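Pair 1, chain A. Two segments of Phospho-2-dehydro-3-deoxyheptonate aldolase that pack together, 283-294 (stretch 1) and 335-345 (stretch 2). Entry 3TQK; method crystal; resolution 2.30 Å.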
# COMPACT_ATOMS: atom_id res chain seq x y z
N ILE A 283 15.63 -17.05 -19.71
CA ILE A 283 16.36 -16.76 -18.47
C ILE A 283 17.58 -17.68 -18.29
O ILE A 283 18.64 -17.24 -17.85
CB ILE A 283 15.42 -16.86 -17.24
CG1 ILE A 283 14.36 -15.75 -17.29
CG2 ILE A 283 16.21 -16.76 -15.94
CD1 ILE A 283 13.29 -15.87 -16.26
N CYS A 284 17.44 -18.95 -18.64
CA CYS A 284 18.55 -19.90 -18.54
C CYS A 284 19.69 -19.52 -19.47
O CYS A 284 20.86 -19.57 -19.08
CB CYS A 284 18.08 -21.32 -18.81
SG CYS A 284 17.05 -21.93 -17.49
N GLU A 285 19.36 -19.12 -20.70
CA GLU A 285 20.38 -18.66 -21.64
C GLU A 285 21.13 -17.48 -21.04
O GLU A 285 22.36 -17.40 -21.17
CB GLU A 285 19.76 -18.29 -23.00
CG GLU A 285 20.74 -17.67 -24.03
CD GLU A 285 21.73 -18.67 -24.65
OE1 GLU A 285 21.67 -19.89 -24.36
OE2 GLU A 285 22.57 -18.22 -25.47
N GLN A 286 20.41 -16.58 -20.38
CA GLN A 286 21.03 -15.42 -19.74
C GLN A 286 21.92 -15.84 -18.58
O GLN A 286 23.04 -15.36 -18.45
CB GLN A 286 19.99 -14.43 -19.24
CG GLN A 286 19.35 -13.57 -20.31
CD GLN A 286 18.36 -12.59 -19.71
OE1 GLN A 286 18.75 -11.67 -19.00
NE2 GLN A 286 17.08 -12.81 -19.98
N ILE A 287 21.40 -16.74 -17.74
CA ILE A 287 22.14 -17.25 -16.58
C ILE A 287 23.49 -17.84 -16.95
O ILE A 287 24.46 -17.74 -16.19
CB ILE A 287 21.29 -18.30 -15.82
CG1 ILE A 287 20.18 -17.58 -15.03
CG2 ILE A 287 22.16 -19.13 -14.89
CD1 ILE A 287 19.10 -18.49 -14.50
N LYS A 288 23.57 -18.44 -18.14
CA LYS A 288 24.81 -19.03 -18.63
C LYS A 288 25.94 -18.02 -18.86
O LYS A 288 27.11 -18.38 -18.72
CB LYS A 288 24.53 -19.81 -19.91
CG LYS A 288 23.99 -21.20 -19.64
CD LYS A 288 22.80 -21.60 -20.51
CE LYS A 288 23.18 -22.27 -21.79
NZ LYS A 288 22.10 -23.21 -22.17
N HIS A 289 25.60 -16.78 -19.18
CA HIS A 289 26.61 -15.79 -19.61
C HIS A 289 26.74 -14.55 -18.72
O HIS A 289 27.55 -13.66 -19.00
CB HIS A 289 26.31 -15.39 -21.05
CG HIS A 289 26.48 -16.50 -22.04
ND1 HIS A 289 25.44 -17.00 -22.79
CD2 HIS A 289 27.57 -17.24 -22.37
CE1 HIS A 289 25.89 -17.98 -23.56
NE2 HIS A 289 27.18 -18.15 -23.32
N SER A 290 25.96 -14.50 -17.64
CA SER A 290 25.96 -13.37 -16.73
C SER A 290 25.47 -13.83 -15.35
O SER A 290 24.63 -14.71 -15.25
CB SER A 290 25.06 -12.26 -17.29
OG SER A 290 24.81 -11.25 -16.34
N ASN A 291 26.03 -13.23 -14.30
CA ASN A 291 25.64 -13.54 -12.94
C ASN A 291 24.61 -12.52 -12.41
O ASN A 291 24.38 -12.46 -11.21
CB ASN A 291 26.88 -13.60 -12.02
CG ASN A 291 27.70 -14.90 -12.19
OD1 ASN A 291 27.86 -15.41 -13.29
ND2 ASN A 291 28.23 -15.43 -11.09
N ASP A 292 24.00 -11.73 -13.30
CA ASP A 292 23.02 -10.70 -12.90
C ASP A 292 21.71 -11.26 -12.36
O ASP A 292 21.12 -10.67 -11.45
CB ASP A 292 22.68 -9.77 -14.07
CG ASP A 292 23.83 -8.84 -14.46
OD1 ASP A 292 24.71 -8.55 -13.63
OD2 ASP A 292 23.82 -8.38 -15.62
N ILE A 293 21.23 -12.34 -12.96
CA ILE A 293 20.02 -13.02 -12.50
C ILE A 293 20.45 -14.03 -11.46
O ILE A 293 21.31 -14.87 -11.73
CB ILE A 293 19.29 -13.74 -13.65
CG1 ILE A 293 18.87 -12.75 -14.75
CG2 ILE A 293 18.06 -14.47 -13.12
CD1 ILE A 293 18.44 -13.40 -16.09
N PHE A 294 19.90 -13.93 -10.25
CA PHE A 294 20.17 -14.90 -9.19
C PHE A 294 19.05 -15.89 -8.95
O PHE A 294 19.28 -16.94 -8.34
CB PHE A 294 20.50 -14.22 -7.86
CG PHE A 294 19.28 -13.78 -7.07
CD1 PHE A 294 18.63 -14.65 -6.22
CD2 PHE A 294 18.82 -12.47 -7.16
CE1 PHE A 294 17.54 -14.25 -5.49
CE2 PHE A 294 17.72 -12.05 -6.43
CZ PHE A 294 17.07 -12.95 -5.59
N GLU A 335 15.70 -29.06 -14.03
CA GLU A 335 16.76 -29.60 -14.89
C GLU A 335 17.37 -28.47 -15.74
O GLU A 335 18.59 -28.33 -15.81
CB GLU A 335 16.24 -30.72 -15.81
CG GLU A 335 15.92 -32.04 -15.09
CD GLU A 335 15.16 -33.04 -15.98
OE1 GLU A 335 15.14 -32.87 -17.22
OE2 GLU A 335 14.56 -34.00 -15.43
N MSE A 336 16.51 -27.68 -16.37
CA MSE A 336 16.96 -26.57 -17.21
C MSE A 336 17.80 -25.57 -16.43
O MSE A 336 18.81 -25.09 -16.94
CB MSE A 336 15.78 -25.85 -17.83
CG MSE A 336 15.08 -26.62 -18.92
SE MSE A 336 13.33 -25.87 -19.26
CE MSE A 336 13.88 -24.22 -20.15
N LEU A 337 17.36 -25.23 -15.22
CA LEU A 337 18.06 -24.26 -14.38
C LEU A 337 19.42 -24.78 -13.90
O LEU A 337 20.40 -24.03 -13.86
CB LEU A 337 17.20 -23.83 -13.19
CG LEU A 337 16.11 -22.82 -13.56
CD1 LEU A 337 14.99 -22.85 -12.55
CD2 LEU A 337 16.68 -21.41 -13.66
N ALA A 338 19.46 -26.06 -13.53
CA ALA A 338 20.67 -26.68 -13.05
C ALA A 338 21.71 -26.76 -14.17
O ALA A 338 22.90 -26.59 -13.92
CB ALA A 338 20.38 -28.07 -12.47
N GLU A 339 21.25 -27.00 -15.40
CA GLU A 339 22.16 -27.00 -16.54
C GLU A 339 22.70 -25.59 -16.78
O GLU A 339 23.90 -25.42 -17.01
CB GLU A 339 21.49 -27.50 -17.82
CG GLU A 339 22.52 -27.91 -18.88
CD GLU A 339 21.92 -28.22 -20.25
OE1 GLU A 339 20.76 -27.84 -20.54
OE2 GLU A 339 22.63 -28.87 -21.05
N ALA A 340 21.81 -24.60 -16.73
CA ALA A 340 22.20 -23.20 -16.86
C ALA A 340 23.33 -22.83 -15.91
O ALA A 340 24.28 -22.17 -16.31
CB ALA A 340 21.00 -22.29 -16.62
N VAL A 341 23.22 -23.26 -14.65
CA VAL A 341 24.24 -22.97 -13.65
C VAL A 341 25.54 -23.73 -13.96
O VAL A 341 26.63 -23.15 -13.87
CB VAL A 341 23.75 -23.31 -12.22
CG1 VAL A 341 24.90 -23.20 -11.21
CG2 VAL A 341 22.61 -22.39 -11.83
N GLN A 342 25.43 -24.99 -14.34
CA GLN A 342 26.64 -25.77 -14.66
C GLN A 342 27.47 -25.09 -15.77
O GLN A 342 28.70 -25.00 -15.66
CB GLN A 342 26.28 -27.21 -15.03
CG GLN A 342 25.77 -28.02 -13.84
CD GLN A 342 24.93 -29.22 -14.24
OE1 GLN A 342 25.03 -29.71 -15.35
NE2 GLN A 342 24.11 -29.71 -13.32
N VAL A 343 26.80 -24.59 -16.80
CA VAL A 343 27.47 -23.90 -17.90
C VAL A 343 27.98 -22.53 -17.45
O VAL A 343 29.02 -22.06 -17.92
CB VAL A 343 26.53 -23.75 -19.11
CG1 VAL A 343 27.15 -22.85 -20.18
CG2 VAL A 343 26.21 -25.12 -19.71
N ARG A 344 27.26 -21.90 -16.54
CA ARG A 344 27.70 -20.64 -15.98
C ARG A 344 29.09 -20.80 -15.36
O ARG A 344 29.94 -19.94 -15.54
CB ARG A 344 26.71 -20.13 -14.93
CG ARG A 344 27.08 -18.80 -14.35
CD ARG A 344 26.21 -18.48 -13.17
NE ARG A 344 25.13 -17.56 -13.50
CZ ARG A 344 24.22 -17.14 -12.63
NH1 ARG A 344 24.24 -17.56 -11.37
NH2 ARG A 344 23.27 -16.29 -13.02
N ARG A 345 29.32 -21.91 -14.66
CA ARG A 345 30.52 -22.07 -13.83
C ARG A 345 31.84 -22.31 -14.57
O ARG A 345 31.94 -23.13 -15.49
CB ARG A 345 30.32 -23.17 -12.79
CG ARG A 345 29.31 -22.79 -11.71
CD ARG A 345 29.54 -23.59 -10.45
NE ARG A 345 28.66 -23.16 -9.37
CZ ARG A 345 27.60 -23.84 -8.93
NH1 ARG A 345 27.27 -25.02 -9.44
NH2 ARG A 345 26.89 -23.34 -7.93

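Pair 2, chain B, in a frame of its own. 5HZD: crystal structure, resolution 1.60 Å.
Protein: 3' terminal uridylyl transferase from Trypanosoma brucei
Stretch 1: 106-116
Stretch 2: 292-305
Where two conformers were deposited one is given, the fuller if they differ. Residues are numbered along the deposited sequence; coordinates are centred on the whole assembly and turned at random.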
# COMPACT_ATOMS: atom_id res chain seq x y z
N VAL B 106 13.64 -10.24 2.66
CA VAL B 106 12.37 -9.75 2.12
C VAL B 106 11.59 -9.06 3.23
O VAL B 106 11.40 -9.62 4.30
CB VAL B 106 11.54 -10.92 1.51
CG1 VAL B 106 10.17 -10.40 0.97
CG2 VAL B 106 12.30 -11.58 0.34
N PHE B 107 11.13 -7.83 2.95
CA PHE B 107 10.37 -7.04 3.92
C PHE B 107 8.99 -6.79 3.32
O PHE B 107 8.91 -6.34 2.18
CB PHE B 107 11.02 -5.66 4.06
CG PHE B 107 12.43 -5.68 4.62
CD1 PHE B 107 13.49 -6.12 3.82
CD2 PHE B 107 12.71 -5.19 5.89
CE1 PHE B 107 14.79 -6.14 4.30
CE2 PHE B 107 14.02 -5.19 6.37
CZ PHE B 107 15.05 -5.68 5.59
N ILE B 108 7.91 -7.07 4.05
CA ILE B 108 6.58 -6.64 3.57
C ILE B 108 6.37 -5.15 3.86
O ILE B 108 6.72 -4.67 4.94
CB ILE B 108 5.47 -7.45 4.23
CG1 ILE B 108 5.53 -8.90 3.72
CG2 ILE B 108 4.08 -6.81 3.93
CD1 ILE B 108 4.55 -9.86 4.42
N PHE B 109 5.79 -4.43 2.91
CA PHE B 109 5.32 -3.07 3.23
C PHE B 109 3.97 -2.84 2.62
O PHE B 109 3.37 -3.76 2.07
CB PHE B 109 6.36 -1.99 2.89
CG PHE B 109 6.64 -1.81 1.42
CD1 PHE B 109 7.53 -2.64 0.75
CD2 PHE B 109 6.04 -0.79 0.71
CE1 PHE B 109 7.82 -2.43 -0.62
CE2 PHE B 109 6.28 -0.59 -0.64
CZ PHE B 109 7.18 -1.43 -1.32
N GLY B 110 3.45 -1.61 2.76
CA GLY B 110 2.09 -1.34 2.33
C GLY B 110 1.05 -1.46 3.42
O GLY B 110 1.37 -1.31 4.60
N SER B 111 -0.19 -1.75 3.02
CA SER B 111 -1.30 -1.65 3.96
C SER B 111 -1.28 -2.67 5.10
O SER B 111 -1.86 -2.42 6.14
CB SER B 111 -2.66 -1.66 3.25
OG SER B 111 -2.93 -2.93 2.68
N SER B 112 -0.62 -3.82 4.91
CA SER B 112 -0.62 -4.77 6.00
C SER B 112 0.23 -4.25 7.14
O SER B 112 -0.05 -4.59 8.31
CB SER B 112 -0.15 -6.17 5.54
OG SER B 112 1.18 -6.13 5.06
N VAL B 113 1.24 -3.42 6.82
CA VAL B 113 2.01 -2.73 7.83
C VAL B 113 1.21 -1.55 8.35
O VAL B 113 0.97 -1.46 9.55
CB VAL B 113 3.36 -2.27 7.26
CG1 VAL B 113 4.11 -1.39 8.29
CG2 VAL B 113 4.19 -3.49 6.95
N ALA B 114 0.78 -0.67 7.46
CA ALA B 114 0.12 0.57 7.88
C ALA B 114 -1.16 0.33 8.69
O ALA B 114 -1.40 1.07 9.65
CB ALA B 114 -0.19 1.40 6.66
N MET B 115 -1.95 -0.69 8.34
CA MET B 115 -3.25 -0.94 8.99
C MET B 115 -3.22 -2.11 9.95
O MET B 115 -4.21 -2.36 10.63
CB MET B 115 -4.34 -1.24 7.95
CG MET B 115 -4.44 -0.23 6.83
SD MET B 115 -5.27 1.26 7.43
CE MET B 115 -4.93 2.41 6.10
N GLY B 116 -2.11 -2.85 10.00
CA GLY B 116 -1.99 -3.97 10.93
C GLY B 116 -2.95 -5.11 10.68
O GLY B 116 -3.14 -5.95 11.55
N PHE B 292 12.50 2.60 0.60
CA PHE B 292 11.71 3.77 0.99
C PHE B 292 10.28 3.45 1.43
O PHE B 292 9.77 4.07 2.36
CB PHE B 292 11.74 4.86 -0.10
CG PHE B 292 10.83 4.59 -1.27
CD1 PHE B 292 9.54 5.10 -1.30
CD2 PHE B 292 11.28 3.87 -2.38
CE1 PHE B 292 8.70 4.86 -2.37
CE2 PHE B 292 10.45 3.64 -3.47
CZ PHE B 292 9.15 4.13 -3.45
N GLY B 293 9.63 2.49 0.78
CA GLY B 293 8.26 2.18 1.11
C GLY B 293 8.11 1.58 2.50
O GLY B 293 7.07 1.73 3.15
N ILE B 294 9.13 0.87 2.96
CA ILE B 294 9.12 0.35 4.33
C ILE B 294 8.99 1.47 5.35
O ILE B 294 8.15 1.41 6.27
CB ILE B 294 10.42 -0.44 4.62
CG1 ILE B 294 10.55 -1.61 3.64
CG2 ILE B 294 10.42 -0.95 6.05
CD1 ILE B 294 11.97 -2.19 3.59
N ARG B 295 9.81 2.50 5.18
CA ARG B 295 9.79 3.62 6.11
C ARG B 295 8.45 4.35 6.06
O ARG B 295 7.91 4.71 7.13
CB ARG B 295 10.92 4.58 5.77
CG ARG B 295 11.26 5.50 6.93
CD ARG B 295 12.33 6.49 6.51
NE ARG B 295 12.89 7.23 7.62
CZ ARG B 295 13.76 8.21 7.45
NH1 ARG B 295 14.14 8.51 6.20
NH2 ARG B 295 14.26 8.87 8.51
N ASN B 296 7.92 4.54 4.86
CA ASN B 296 6.63 5.23 4.70
C ASN B 296 5.55 4.44 5.45
O ASN B 296 4.74 5.02 6.20
CB ASN B 296 6.22 5.31 3.24
CG ASN B 296 7.01 6.33 2.46
OD1 ASN B 296 7.91 6.96 2.98
ND2 ASN B 296 6.65 6.49 1.19
N SER B 297 5.51 3.12 5.26
CA SER B 297 4.45 2.31 5.88
C SER B 297 4.60 2.31 7.41
O SER B 297 3.60 2.32 8.14
CB SER B 297 4.49 0.87 5.35
OG SER B 297 4.21 0.84 3.95
N THR B 298 5.83 2.32 7.90
CA THR B 298 6.08 2.27 9.32
C THR B 298 5.66 3.60 9.96
O THR B 298 5.09 3.61 11.06
CB THR B 298 7.57 1.96 9.57
OG1 THR B 298 7.88 0.70 8.95
CG2 THR B 298 7.85 1.88 11.05
N LEU B 299 5.87 4.72 9.27
CA LEU B 299 5.38 6.01 9.78
C LEU B 299 3.84 6.01 9.88
O LEU B 299 3.28 6.43 10.91
CB LEU B 299 5.81 7.14 8.84
CG LEU B 299 5.30 8.54 9.25
CD1 LEU B 299 5.76 8.91 10.65
CD2 LEU B 299 5.78 9.56 8.20
N LEU B 300 3.19 5.52 8.82
CA LEU B 300 1.72 5.43 8.82
C LEU B 300 1.27 4.57 9.97
O LEU B 300 0.33 4.95 10.67
CB LEU B 300 1.15 4.88 7.50
CG LEU B 300 1.38 5.76 6.25
CD1 LEU B 300 0.76 5.13 5.07
CD2 LEU B 300 0.76 7.15 6.44
N ARG B 301 1.91 3.42 10.18
CA ARG B 301 1.46 2.51 11.24
C ARG B 301 1.49 3.16 12.61
O ARG B 301 0.52 3.04 13.41
CB ARG B 301 2.31 1.24 11.23
CG ARG B 301 1.77 0.17 12.13
CD ARG B 301 2.72 -1.01 12.17
NE ARG B 301 2.29 -1.91 13.24
CZ ARG B 301 2.67 -1.83 14.52
NH1 ARG B 301 3.53 -0.90 14.94
NH2 ARG B 301 2.17 -2.68 15.41
N LYS B 302 2.56 3.89 12.91
CA LYS B 302 2.68 4.54 14.21
C LYS B 302 1.55 5.55 14.43
O LYS B 302 0.89 5.54 15.49
CB LYS B 302 4.05 5.20 14.30
CG LYS B 302 4.39 5.71 15.66
CD LYS B 302 5.87 6.10 15.72
CE LYS B 302 6.25 6.64 17.09
NZ LYS B 302 6.11 5.64 18.20
N TYR B 303 1.28 6.38 13.43
CA TYR B 303 0.15 7.29 13.54
C TYR B 303 -1.20 6.58 13.63
O TYR B 303 -2.03 6.92 14.49
CB TYR B 303 0.14 8.22 12.32
CG TYR B 303 0.96 9.48 12.48
CD1 TYR B 303 0.59 10.45 13.42
CD2 TYR B 303 2.04 9.75 11.65
CE1 TYR B 303 1.29 11.65 13.53
CE2 TYR B 303 2.76 10.97 11.77
CZ TYR B 303 2.36 11.89 12.71
OH TYR B 303 3.04 13.10 12.80
N LEU B 304 -1.44 5.62 12.76
CA LEU B 304 -2.80 5.08 12.65
C LEU B 304 -3.17 4.16 13.81
O LEU B 304 -4.36 3.96 14.09
CB LEU B 304 -2.97 4.38 11.31
CG LEU B 304 -2.86 5.31 10.09
CD1 LEU B 304 -3.10 4.50 8.86
CD2 LEU B 304 -3.89 6.46 10.16
N LEU B 305 -2.18 3.63 14.51
CA LEU B 305 -2.48 2.85 15.71
C LEU B 305 -2.74 3.71 16.95
O LEU B 305 -3.11 3.19 18.01
CB LEU B 305 -1.35 1.85 16.00
CG LEU B 305 -1.26 0.64 15.09
CD1 LEU B 305 -0.04 -0.16 15.54
CD2 LEU B 305 -2.54 -0.21 15.14
O HOH W 1 1.53 -4.19 10.97
O HOH W 2 -1.64 1.21 12.13

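In both pairs a helical segment lies alongside a second helix, and the backbones of 14 central residues superpose to 0.7 Å. In pair 1 the helical part of stretch 1, 283-289, which begins earlier in the chain, runs at 21° to helix 335-344, with axes 7.7 Å apart at closest approach. Pair 2 arrives differently: a strand ends at Phe B109, Gly B110 takes the N-cap position, and the short helix 111-114 follows. The fit is close where Lys A288 matches Ala B114 (0.3 Å between CA atoms) and Arg A344 matches Arg B301 (0.1 Å between CA atoms); there the chains come closest, with CA–CA distances of 4.2 Å between Lys A288 and Arg A344 and 4.1 Å between Ala B114 and Arg B301.

The first rule is a small residue on the face of the second-stretch helix that meets stretch 1. Ala A340 and Ser B297 coincide, both pointing toward the partner. Ala A340 CB packs 3.8 Å from Cys A284 CB and 3.8 Å from Ile A287 CG2, a solution in which the side-chain contacts are apolar. Ser B297 keeps the size but adds a hydroxyl, and its OG accepts a hydrogen bond from Gly B110 N at 2.8 Å, at the start of the short helix. Cys A284, the match of Gly B110, instead sets SG 3.9 Å from Leu A337 CD2.

The second rule is a beta-branched residue at Ile A287 and Val B113. Ile A287 is a knob among Leu A337, Ala A340, Val A341 and Arg A344, its CD1 reaching Leu A337 CD2 at 3.9 Å. The shorter Val B113 places CG1 3.7 Å from Ser B297 CB. Ile B294, matching Leu A337, packs on the strand instead, with CD1 3.6 Å from Phe B107 CB. At Gly B293, which matches selenomethionine Met A336, the ring of Phe B109 comes so near that a CB would lie 2.4 Å from Phe B109 CE2, a clash.

The matched arginines are used differently. Arg A344 turns its guanidinium into the first stretch: NE donates to Ile A287 O at 2.8 Å and NH2 to Ile A293 O at 2.7 Å, while Ile A287 CG2 and Asn A291 CA cover opposite faces. Thus one side chain ties helix to following strand. Arg B301 extends with its first three chi angles all t, and its CG passes 3.2 Å from Val B113 O. Here water 2 joins the backbones, donating to Ala B114 O at 2.5 Å and to Arg B301 O at 3.1 Å. Pair 1 has an arginine clamp; pair 2 has a water joining two backbone carbonyls.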